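Local structure of spectinomycin phosphotransferase (Legionella pneumophila, 3I1A) at residues E76-I81 against I98-I103; A26-G31 against F38-D43; L208-I213 against I229-P234; R67-S72 against R126-T131. The protein probably transfers a phosphate group from a nucleotide to spectinomycin, a kinase-like reaction that makes it an antibiotic resistance factor. All blocks are in the same frame, centred on the assembly; numbering follows the deposited sequence.

Contact 1 (E76-I81 against I98-I103); sequences EIIFPI and IAYPFI
Ile-98 meets Pro-80 through its CG2 branch, which stands anti to the backbone N and lies 3.9 Å from CG of the proline. The carbonyl of Ala-99 makes the single direct hydrogen bond between the segments, its O accepting from N of Ile-81 at a short 2.6 Å with an N-H...O angle of 163°. A water links N of Ala-99 to O of Ile-81 beside it. Tyr-100 starts out facing away from 76-81, but CG swings beside the backbone N (chi1 -63°) and the ring comes to lie alongside Pro-80. CB of Pro-80 sits over one ring face, while O of Ile-78 meets the edge, 3.5 Å from CE2. Pro-101, which contacts AMP and ADP in complexes of this enzyme, receives CD1 of Ile-81 on its CD at 3.7 Å, the two side chains crossing at a slant. The layout resembles that of protein kinases, where the last strand before the interlobe hinge packs on the loop following the lobe's helix. Here strand 95-101 pairs with strand 48-55 through Lys-52 and Phe-50, and Phe-79 and Pro-80 rest on Ile-66 of helix 61-71.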
# COMPACT_ATOMS: atom_id res chain seq x y z
N GLU A 76 3.85 -12.59 -10.70
CA GLU A 76 2.82 -12.38 -9.68
C GLU A 76 2.23 -10.99 -9.54
O GLU A 76 2.12 -10.47 -8.43
CB GLU A 76 3.35 -12.86 -8.31
CG GLU A 76 3.64 -14.38 -8.23
CD GLU A 76 4.92 -14.81 -8.93
OE1 GLU A 76 5.63 -13.97 -9.53
OE2 GLU A 76 5.22 -16.02 -8.87
N ILE A 77 1.86 -10.41 -10.68
CA ILE A 77 1.26 -9.09 -10.76
C ILE A 77 0.02 -9.19 -11.67
O ILE A 77 0.02 -9.95 -12.65
CB ILE A 77 2.24 -8.10 -11.43
CG1 ILE A 77 3.52 -7.99 -10.59
CG2 ILE A 77 1.58 -6.75 -11.64
CD1 ILE A 77 4.48 -6.95 -11.10
N ILE A 78 -1.03 -8.44 -11.36
CA ILE A 78 -2.20 -8.46 -12.23
C ILE A 78 -1.87 -7.33 -13.19
O ILE A 78 -2.07 -6.16 -12.87
CB ILE A 78 -3.50 -8.15 -11.48
CG1 ILE A 78 -3.78 -9.28 -10.48
CG2 ILE A 78 -4.66 -8.03 -12.50
CD1 ILE A 78 -4.90 -8.96 -9.51
N PHE A 79 -1.33 -7.70 -14.35
CA PHE A 79 -0.93 -6.72 -15.37
C PHE A 79 -2.09 -6.23 -16.22
O PHE A 79 -3.08 -6.94 -16.40
CB PHE A 79 0.09 -7.31 -16.35
CG PHE A 79 1.40 -7.69 -15.72
CD1 PHE A 79 1.69 -9.03 -15.44
CD2 PHE A 79 2.33 -6.71 -15.42
CE1 PHE A 79 2.92 -9.39 -14.86
CE2 PHE A 79 3.56 -7.06 -14.84
CZ PHE A 79 3.85 -8.41 -14.56
N PRO A 80 -1.95 -5.01 -16.75
CA PRO A 80 -3.00 -4.44 -17.60
C PRO A 80 -3.07 -5.28 -18.86
O PRO A 80 -2.10 -5.97 -19.21
CB PRO A 80 -2.46 -3.05 -17.96
CG PRO A 80 -1.64 -2.67 -16.78
CD PRO A 80 -0.95 -3.99 -16.37
N ILE A 81 -4.22 -5.22 -19.52
CA ILE A 81 -4.39 -5.90 -20.80
C ILE A 81 -3.56 -5.05 -21.78
O ILE A 81 -3.58 -3.82 -21.70
CB ILE A 81 -5.88 -5.87 -21.25
CG1 ILE A 81 -6.75 -6.65 -20.26
CG2 ILE A 81 -6.02 -6.43 -22.67
CD1 ILE A 81 -6.34 -8.10 -20.10
N ILE A 98 -6.48 2.52 -18.88
CA ILE A 98 -5.70 1.36 -18.40
C ILE A 98 -6.73 0.28 -18.28
O ILE A 98 -7.68 0.41 -17.49
CB ILE A 98 -5.11 1.53 -16.97
CG1 ILE A 98 -4.42 2.89 -16.81
CG2 ILE A 98 -4.08 0.43 -16.74
CD1 ILE A 98 -3.09 2.97 -17.44
N ALA A 99 -6.57 -0.79 -19.05
CA ALA A 99 -7.55 -1.87 -19.01
C ALA A 99 -7.02 -3.12 -18.31
O ALA A 99 -5.87 -3.51 -18.52
CB ALA A 99 -7.99 -2.20 -20.43
N TYR A 100 -7.86 -3.71 -17.46
CA TYR A 100 -7.54 -4.93 -16.73
C TYR A 100 -8.65 -5.95 -16.79
O TYR A 100 -9.83 -5.61 -16.99
CB TYR A 100 -7.32 -4.68 -15.22
CG TYR A 100 -6.18 -3.79 -14.86
CD1 TYR A 100 -6.37 -2.42 -14.71
CD2 TYR A 100 -4.91 -4.32 -14.61
CE1 TYR A 100 -5.32 -1.59 -14.32
CE2 TYR A 100 -3.85 -3.50 -14.23
CZ TYR A 100 -4.06 -2.14 -14.08
OH TYR A 100 -3.02 -1.32 -13.68
N PRO A 101 -8.30 -7.23 -16.62
CA PRO A 101 -9.36 -8.23 -16.64
C PRO A 101 -10.08 -7.98 -15.30
O PRO A 101 -9.43 -7.62 -14.32
CB PRO A 101 -8.58 -9.55 -16.68
CG PRO A 101 -7.31 -9.21 -15.94
CD PRO A 101 -6.97 -7.85 -16.51
N PHE A 102 -11.41 -8.13 -15.27
CA PHE A 102 -12.17 -7.91 -14.03
C PHE A 102 -12.08 -9.18 -13.19
O PHE A 102 -12.85 -10.12 -13.38
CB PHE A 102 -13.63 -7.58 -14.36
CG PHE A 102 -14.35 -6.84 -13.27
CD1 PHE A 102 -15.70 -6.53 -13.39
CD2 PHE A 102 -13.68 -6.45 -12.11
CE1 PHE A 102 -16.38 -5.84 -12.37
CE2 PHE A 102 -14.35 -5.77 -11.09
CZ PHE A 102 -15.70 -5.46 -11.22
N ILE A 103 -11.14 -9.19 -12.25
CA ILE A 103 -10.91 -10.36 -11.40
C ILE A 103 -11.26 -10.19 -9.92
O ILE A 103 -11.11 -9.11 -9.35
CB ILE A 103 -9.42 -10.79 -11.47
CG1 ILE A 103 -9.08 -11.25 -12.90
CG2 ILE A 103 -9.13 -11.90 -10.47
CD1 ILE A 103 -9.91 -12.43 -13.39
O HOH W 1 -0.95 -3.73 -12.67
O HOH W 2 -4.24 -1.34 -20.56

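Contact 2 (A26-G31 against F38-D43); sequences AQFIQG and FAYQAD
Two torsions bring Phe-28 and Tyr-40 together: CG of Phe-28 stands anti to its backbone N (chi1 175°), whereas CG of Tyr-40 stands anti to its carbonyl carbon (chi1 -61°). The two residues face each other as a non-hydrogen-bonded pair on one face of the antiparallel beta hairpin formed by strands 25-29 and 38-43, which opens the five-stranded sheet of the kinase-like N-terminal lobe. Phe-28 sets CD1 over one face of the tyrosine ring, toward the rim and 3.9 Å from CE2. The ring planes are inclined at 59° and the side chains cross at an angle. The same CD1 lies 3.2 Å from O of Ala-39, and CE1 touches CB of Phe-38.

Between the strands, Gln-27 and Gln-41 form a hydrogen-bonded pair with reciprocal N-H...O bonds, each 2.8 Å long from the N of one to the O of the other. Ala-26 and Ala-42 follow as a further non-hydrogen-bonded pair. On the other face, Ile-29 stretches its CD1 across the neighbouring strand to 3.6 Å from C of Tyr-40, while its CB packs on CB of Ala-39. Ile-29 and Ala-39 also touch Phe-50 of strand 48-55, a residue that contacts ADP in a complex of this protein, so this face borders the nucleotide pocket. Toward the turn the ladder opens: N of Ile-29 still donates to O of Ala-39, but a water replaces the return bond, donating to O of Ile-29 and accepting from N of Ala-39, each at 2.8 Å.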
# COMPACT_ATOMS: atom_id res chain seq x y z
N ALA A 26 -21.04 -1.36 -20.79
CA ALA A 26 -20.07 -0.67 -19.95
C ALA A 26 -20.82 0.17 -18.91
O ALA A 26 -21.80 0.83 -19.23
CB ALA A 26 -19.17 0.22 -20.79
N GLN A 27 -20.34 0.15 -17.68
CA GLN A 27 -21.00 0.88 -16.62
C GLN A 27 -20.01 1.53 -15.66
O GLN A 27 -19.02 0.91 -15.26
CB GLN A 27 -21.92 -0.09 -15.87
CG GLN A 27 -22.73 0.51 -14.76
CD GLN A 27 -23.64 -0.51 -14.10
OE1 GLN A 27 -24.45 -1.15 -14.77
NE2 GLN A 27 -23.50 -0.67 -12.79
N PHE A 28 -20.27 2.78 -15.29
CA PHE A 28 -19.40 3.49 -14.36
C PHE A 28 -19.49 2.84 -12.99
O PHE A 28 -20.58 2.49 -12.55
CB PHE A 28 -19.82 4.96 -14.25
CG PHE A 28 -19.04 5.75 -13.22
CD1 PHE A 28 -17.65 5.81 -13.27
CD2 PHE A 28 -19.71 6.44 -12.20
CE1 PHE A 28 -16.93 6.56 -12.33
CE2 PHE A 28 -19.00 7.19 -11.26
CZ PHE A 28 -17.60 7.25 -11.33
N ILE A 29 -18.35 2.68 -12.32
CA ILE A 29 -18.29 2.08 -10.99
C ILE A 29 -18.13 3.20 -9.96
O ILE A 29 -17.06 3.81 -9.87
CB ILE A 29 -17.08 1.13 -10.84
CG1 ILE A 29 -17.18 -0.01 -11.85
CG2 ILE A 29 -17.03 0.58 -9.42
CD1 ILE A 29 -16.00 -0.94 -11.81
N GLN A 30 -19.18 3.46 -9.19
CA GLN A 30 -19.14 4.53 -8.19
C GLN A 30 -18.13 4.34 -7.07
O GLN A 30 -17.96 3.23 -6.56
CB GLN A 30 -20.53 4.72 -7.58
CG GLN A 30 -20.60 5.96 -6.70
CD GLN A 30 -20.27 7.21 -7.48
OE1 GLN A 30 -21.03 7.65 -8.34
NE2 GLN A 30 -19.12 7.80 -7.18
N GLY A 31 -17.48 5.43 -6.70
CA GLY A 31 -16.50 5.42 -5.63
C GLY A 31 -15.43 4.35 -5.70
O GLY A 31 -14.60 4.24 -4.79
N PHE A 38 -11.23 7.20 -12.66
CA PHE A 38 -12.62 6.82 -12.88
C PHE A 38 -12.60 5.36 -13.30
O PHE A 38 -11.92 5.00 -14.27
CB PHE A 38 -13.24 7.71 -13.95
CG PHE A 38 -13.08 9.18 -13.68
CD1 PHE A 38 -11.88 9.82 -13.98
CD2 PHE A 38 -14.11 9.91 -13.09
CE1 PHE A 38 -11.71 11.17 -13.69
CE2 PHE A 38 -13.95 11.26 -12.80
CZ PHE A 38 -12.75 11.89 -13.11
N ALA A 39 -13.32 4.52 -12.57
CA ALA A 39 -13.36 3.09 -12.86
C ALA A 39 -14.66 2.69 -13.52
O ALA A 39 -15.73 3.25 -13.22
CB ALA A 39 -13.14 2.28 -11.58
N TYR A 40 -14.57 1.73 -14.43
CA TYR A 40 -15.72 1.25 -15.18
C TYR A 40 -15.66 -0.26 -15.33
O TYR A 40 -14.56 -0.83 -15.34
CB TYR A 40 -15.73 1.83 -16.60
CG TYR A 40 -15.80 3.34 -16.73
CD1 TYR A 40 -14.67 4.13 -16.57
CD2 TYR A 40 -17.02 3.97 -17.01
CE1 TYR A 40 -14.74 5.51 -16.68
CE2 TYR A 40 -17.11 5.34 -17.14
CZ TYR A 40 -15.96 6.11 -16.97
OH TYR A 40 -16.05 7.47 -17.06
N GLN A 41 -16.83 -0.89 -15.45
CA GLN A 41 -16.89 -2.32 -15.70
C GLN A 41 -17.36 -2.44 -17.14
O GLN A 41 -18.43 -1.93 -17.49
CB GLN A 41 -17.89 -3.04 -14.78
CG GLN A 41 -18.01 -4.55 -15.12
CD GLN A 41 -19.12 -5.25 -14.35
OE1 GLN A 41 -19.15 -5.22 -13.12
NE2 GLN A 41 -20.03 -5.90 -15.08
N ALA A 42 -16.56 -3.09 -17.97
CA ALA A 42 -16.90 -3.27 -19.38
C ALA A 42 -16.86 -4.77 -19.67
O ALA A 42 -15.83 -5.42 -19.48
CB ALA A 42 -15.92 -2.51 -20.26
N ASP A 43 -17.97 -5.31 -20.16
CA ASP A 43 -18.06 -6.74 -20.43
C ASP A 43 -18.10 -7.15 -21.90
O ASP A 43 -18.82 -6.55 -22.70
CB ASP A 43 -19.32 -7.30 -19.76
CG ASP A 43 -19.39 -6.95 -18.29
OD1 ASP A 43 -18.55 -7.44 -17.52
OD2 ASP A 43 -20.30 -6.19 -17.92
O HOH W 3 -14.72 5.33 -10.27

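Contact 3 (L208-I213 against I229-P234); sequences LCHSDI and IDWDEP
The His-Ser-Asp sequence of 210-212 corresponds to the HxD motif of the catalytic loop in kinase-like phosphotransferases, and 229-234 holds Asp-230, a magnesium ligand in another structure of this protein, at the place of the kinase DFG motif. His-210 joins the two loops. Its NE2 donates to O of Ile-229 at 2.8 Å, with an N-H...O angle of 168° and the acceptor in the ring plane. On the far side of the ring ND1 accepts from N of Asp-212 at 3.1 Å, also in plane, so both nitrogens are held and the rotation of the imidazole is fixed. O of Asp-230 is close to NE2 as well, but too poorly angled for a hydrogen bond.

The carbon edge of the same imidazole is turned to the indole of Trp-231 in an edge-to-face pair, planes at 73°. CD2 of His-210 lies over the six-membered ring of the indole, 3.9 Å from CZ2, and the indole NE1 is bonded to O of Ile-228. Over the centre of one imidazole face, 3.8 Å above it, lies a water that donates to O of His-210 and O of Asp-230. The Asp-230 carboxylate turns back on its own loop in an Asx turn, OD1 accepting from N of Asp-232 at 3.3 Å.

Around this core, strand 207-209 pairs with strand 235-237 through Cys-209 and Met-235. Asp-242 of helix 240-243 accepts from N of His-210 and N of Ser-211, and Trp-231 leans on Ile-66 of helix 61-71.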
# COMPACT_ATOMS: atom_id res chain seq x y z
N LEU A 208 14.26 -1.37 -5.08
CA LEU A 208 12.88 -1.05 -5.45
C LEU A 208 11.99 -1.74 -4.41
O LEU A 208 12.05 -2.98 -4.25
CB LEU A 208 12.59 -1.59 -6.85
CG LEU A 208 11.14 -1.55 -7.32
CD1 LEU A 208 10.65 -0.08 -7.39
CD2 LEU A 208 11.06 -2.23 -8.71
N CYS A 209 11.16 -0.96 -3.73
CA CYS A 209 10.26 -1.44 -2.68
C CYS A 209 8.82 -1.15 -2.98
O CYS A 209 8.50 -0.13 -3.58
CB CYS A 209 10.57 -0.78 -1.33
SG CYS A 209 12.11 -1.29 -0.60
N HIS A 210 7.94 -2.06 -2.57
CA HIS A 210 6.52 -1.83 -2.73
C HIS A 210 6.12 -0.68 -1.77
O HIS A 210 5.40 0.25 -2.16
CB HIS A 210 5.77 -3.11 -2.38
CG HIS A 210 4.28 -2.97 -2.45
ND1 HIS A 210 3.55 -2.38 -1.44
CD2 HIS A 210 3.39 -3.40 -3.37
CE1 HIS A 210 2.26 -2.46 -1.74
NE2 HIS A 210 2.14 -3.07 -2.91
N SER A 211 6.60 -0.76 -0.53
CA SER A 211 6.40 0.22 0.56
C SER A 211 5.20 0.05 1.49
O SER A 211 5.15 0.65 2.58
CB SER A 211 6.45 1.67 0.02
OG SER A 211 5.17 2.17 -0.41
N ASP A 212 4.25 -0.81 1.12
CA ASP A 212 3.06 -0.99 1.95
C ASP A 212 2.52 -2.38 1.68
O ASP A 212 1.31 -2.58 1.46
CB ASP A 212 2.04 0.09 1.56
CG ASP A 212 0.95 0.26 2.59
OD1 ASP A 212 1.16 -0.10 3.76
OD2 ASP A 212 -0.13 0.77 2.21
N ILE A 213 3.41 -3.36 1.75
CA ILE A 213 3.03 -4.71 1.43
C ILE A 213 2.53 -5.54 2.60
O ILE A 213 3.21 -6.43 3.11
CB ILE A 213 4.19 -5.41 0.62
CG1 ILE A 213 3.77 -6.80 0.17
CG2 ILE A 213 5.50 -5.43 1.43
CD1 ILE A 213 2.44 -6.79 -0.61
N ILE A 229 -0.60 -6.47 -5.17
CA ILE A 229 -1.32 -5.32 -5.73
C ILE A 229 -0.96 -4.00 -5.07
O ILE A 229 -0.19 -3.96 -4.11
CB ILE A 229 -2.87 -5.51 -5.66
CG1 ILE A 229 -3.33 -5.67 -4.20
CG2 ILE A 229 -3.27 -6.75 -6.50
CD1 ILE A 229 -4.84 -5.53 -4.04
N ASP A 230 -1.51 -2.93 -5.65
CA ASP A 230 -1.34 -1.54 -5.25
C ASP A 230 0.08 -1.05 -5.46
O ASP A 230 0.84 -0.85 -4.51
CB ASP A 230 -1.73 -1.30 -3.80
CG ASP A 230 -1.69 0.19 -3.45
OD1 ASP A 230 -1.20 1.00 -4.26
OD2 ASP A 230 -2.15 0.55 -2.35
N TRP A 231 0.41 -0.82 -6.72
CA TRP A 231 1.73 -0.35 -7.11
C TRP A 231 1.70 1.14 -7.39
O TRP A 231 2.47 1.64 -8.21
CB TRP A 231 2.17 -1.13 -8.35
CG TRP A 231 2.59 -2.51 -8.01
CD1 TRP A 231 1.84 -3.67 -8.10
CD2 TRP A 231 3.83 -2.88 -7.42
NE1 TRP A 231 2.57 -4.73 -7.60
CE2 TRP A 231 3.79 -4.26 -7.17
CE3 TRP A 231 4.98 -2.16 -7.08
CZ2 TRP A 231 4.86 -4.94 -6.60
CZ3 TRP A 231 6.04 -2.83 -6.50
CH2 TRP A 231 5.98 -4.21 -6.27
N ASP A 232 0.82 1.86 -6.68
CA ASP A 232 0.68 3.31 -6.88
C ASP A 232 1.81 4.16 -6.33
O ASP A 232 2.12 5.20 -6.88
CB ASP A 232 -0.65 3.82 -6.29
CG ASP A 232 -1.84 3.43 -7.12
OD1 ASP A 232 -1.65 3.13 -8.32
OD2 ASP A 232 -2.98 3.43 -6.59
N GLU A 233 2.44 3.71 -5.25
CA GLU A 233 3.51 4.51 -4.68
C GLU A 233 4.76 3.72 -4.28
O GLU A 233 5.11 3.68 -3.10
CB GLU A 233 2.97 5.26 -3.46
CG GLU A 233 1.80 6.16 -3.76
CD GLU A 233 2.22 7.60 -3.99
OE1 GLU A 233 3.03 7.84 -4.92
OE2 GLU A 233 1.74 8.49 -3.24
N PRO A 234 5.42 3.06 -5.25
CA PRO A 234 6.63 2.29 -4.93
C PRO A 234 7.72 3.30 -4.57
O PRO A 234 7.49 4.50 -4.66
CB PRO A 234 6.92 1.54 -6.23
CG PRO A 234 6.42 2.49 -7.29
CD PRO A 234 5.12 3.01 -6.69
O HOH W 4 3.20 0.57 -4.03

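Contact 4 (R67-S72 against R126-T131); sequences RLLHDS and RQIHET
Leu-69 and Ile-128 bring the backbones of two helices within 7.5 Å, CA to CA, and Ser-72 and Thr-131 repeat that spacing at 7.4 Å. This is packing between the C-terminal parts of helices 61-71 and 115-129, which appear to match the N-lobe helix and a long C-lobe helix of the protein kinase fold. The shared surface is small and mostly buried, and no hydrogen bond crosses it.

Thr-131, in the loop after its helix, buries the largest area of any residue in the contact. Its methyl CG2, anti to the backbone N, meets Leu-68 tip to tip, 4.1 Å from the leucine CG. CG of Leu-68 is likewise anti to its own backbone N (chi1 173°), which carries the branch point toward the threonine. Leu-69 extends the contact: its CD2 touches both CG1 of Ile-128, at 4.3 Å, and OG1 of Thr-131, at 4.2 Å. Leu-69 also packs on Leu-208 of strand 207-209, which makes the interface part of a wider apolar core. Ser-72 also faces Thr-131, though it was modelled in two conformations and its hydroxyl contact is therefore doubtful.

The polar end of Thr-131 is turned back onto its own helix. With OG1 beside the backbone N (chi1 -66°), the hydroxyl donates to O of Gln-127, and OG1 lies 2.8 Å from that oxygen.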
# COMPACT_ATOMS: atom_id res chain seq x y z
N ARG A 67 5.53 -1.80 -15.86
CA ARG A 67 6.19 -2.20 -17.11
C ARG A 67 7.57 -2.80 -16.82
O ARG A 67 7.93 -3.85 -17.36
CB ARG A 67 6.34 -1.01 -18.06
CG ARG A 67 7.03 -1.41 -19.36
CD ARG A 67 7.91 -0.32 -19.89
NE ARG A 67 9.29 -0.41 -19.41
CZ ARG A 67 9.81 0.31 -18.41
NH1 ARG A 67 9.05 1.19 -17.75
NH2 ARG A 67 11.09 0.16 -18.09
N LEU A 68 8.33 -2.16 -15.94
CA LEU A 68 9.66 -2.68 -15.60
C LEU A 68 9.56 -4.10 -15.03
O LEU A 68 10.31 -4.98 -15.43
CB LEU A 68 10.36 -1.75 -14.61
CG LEU A 68 11.70 -2.22 -14.03
CD1 LEU A 68 12.72 -2.38 -15.12
CD2 LEU A 68 12.18 -1.21 -13.00
N LEU A 69 8.61 -4.33 -14.11
CA LEU A 69 8.45 -5.67 -13.55
C LEU A 69 7.98 -6.66 -14.63
O LEU A 69 8.42 -7.81 -14.67
CB LEU A 69 7.45 -5.64 -12.37
CG LEU A 69 7.90 -4.74 -11.21
CD1 LEU A 69 6.81 -4.66 -10.15
CD2 LEU A 69 9.22 -5.24 -10.62
N HIS A 70 7.09 -6.19 -15.50
CA HIS A 70 6.56 -7.03 -16.57
C HIS A 70 7.69 -7.52 -17.46
O HIS A 70 7.83 -8.73 -17.69
CB HIS A 70 5.53 -6.23 -17.38
CG HIS A 70 4.99 -6.96 -18.58
ND1 HIS A 70 5.60 -6.93 -19.81
CD2 HIS A 70 3.89 -7.74 -18.72
CE1 HIS A 70 4.90 -7.67 -20.66
NE2 HIS A 70 3.86 -8.17 -20.02
N ASP A 71 8.51 -6.59 -17.95
CA ASP A 71 9.63 -6.93 -18.83
C ASP A 71 10.72 -7.69 -18.11
O ASP A 71 11.49 -8.43 -18.73
CB ASP A 71 10.23 -5.66 -19.47
CG ASP A 71 9.31 -5.02 -20.49
OD1 ASP A 71 8.20 -5.54 -20.72
OD2 ASP A 71 9.70 -3.98 -21.07
N SER A 72 10.77 -7.52 -16.79
CA SER A 72 11.76 -8.17 -15.94
C SER A 72 11.36 -9.61 -15.64
O SER A 72 12.12 -10.36 -15.02
CB SER A 72 11.91 -7.39 -14.63
OG SER A 72 13.04 -7.83 -13.90
N ARG A 126 11.81 -11.06 -3.26
CA ARG A 126 13.26 -11.01 -3.48
C ARG A 126 13.53 -10.61 -4.93
O ARG A 126 14.46 -9.85 -5.22
CB ARG A 126 13.89 -12.38 -3.17
CG ARG A 126 15.43 -12.44 -3.38
CD ARG A 126 16.17 -11.55 -2.40
NE ARG A 126 17.62 -11.54 -2.64
CZ ARG A 126 18.45 -12.55 -2.34
NH1 ARG A 126 17.99 -13.66 -1.78
NH2 ARG A 126 19.75 -12.45 -2.62
N GLN A 127 12.71 -11.12 -5.86
CA GLN A 127 12.85 -10.79 -7.28
C GLN A 127 12.71 -9.29 -7.49
O GLN A 127 13.45 -8.68 -8.27
CB GLN A 127 11.76 -11.47 -8.12
CG GLN A 127 12.07 -12.86 -8.62
CD GLN A 127 11.07 -13.28 -9.69
OE1 GLN A 127 9.92 -13.54 -9.38
NE2 GLN A 127 11.51 -13.31 -10.94
N ILE A 128 11.73 -8.71 -6.81
CA ILE A 128 11.47 -7.28 -6.91
C ILE A 128 12.65 -6.51 -6.35
O ILE A 128 13.17 -5.59 -7.00
CB ILE A 128 10.15 -6.91 -6.16
CG1 ILE A 128 8.94 -7.48 -6.91
CG2 ILE A 128 10.01 -5.38 -6.04
CD1 ILE A 128 7.68 -7.63 -6.03
N HIS A 129 13.10 -6.88 -5.17
CA HIS A 129 14.22 -6.16 -4.56
C HIS A 129 15.51 -6.27 -5.37
O HIS A 129 16.37 -5.41 -5.27
CB HIS A 129 14.47 -6.67 -3.13
CG HIS A 129 13.35 -6.36 -2.19
ND1 HIS A 129 13.26 -6.90 -0.93
CD2 HIS A 129 12.29 -5.52 -2.32
CE1 HIS A 129 12.20 -6.40 -0.32
NE2 HIS A 129 11.59 -5.57 -1.14
N GLU A 130 15.66 -7.33 -6.16
CA GLU A 130 16.89 -7.45 -6.93
C GLU A 130 16.77 -6.86 -8.32
O GLU A 130 17.76 -6.87 -9.08
CB GLU A 130 17.30 -8.92 -7.03
CG GLU A 130 17.62 -9.54 -5.68
CD GLU A 130 18.50 -10.76 -5.80
OE1 GLU A 130 18.23 -11.60 -6.68
OE2 GLU A 130 19.46 -10.88 -5.02
N THR A 131 15.59 -6.36 -8.67
CA THR A 131 15.37 -5.80 -9.99
C THR A 131 16.21 -4.55 -10.24
O THR A 131 16.18 -3.61 -9.45
CB THR A 131 13.88 -5.50 -10.20
OG1 THR A 131 13.15 -6.73 -10.22
CG2 THR A 131 13.65 -4.81 -11.55

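Overall arrangement
The four contacts run from the outer edge of the nucleotide-binding sheet to the metal site. Contacts 1 and 2 share that sheet, their centres 15 Å apart, and meet where Phe-102 packs on Gln-41. Contact 1 then touches contact 3 through CD1 of Ile-78 and CG2 of Ile-229, 4.1 Å apart, so the loop after helix 61-71 abuts the loop carrying the magnesium ligand Asp-230. Contact 4 backs both: Leu-69 packs on Ile-77, and CH2 of Trp-231 lies 3.8 Å from CD1 of Ile-128. The centres of contacts 2 and 4 are about 30 Å apart. Contact 4 itself stays off the metal site, the Leu-69 and Asp-230 side chains lying about 11 Å apart.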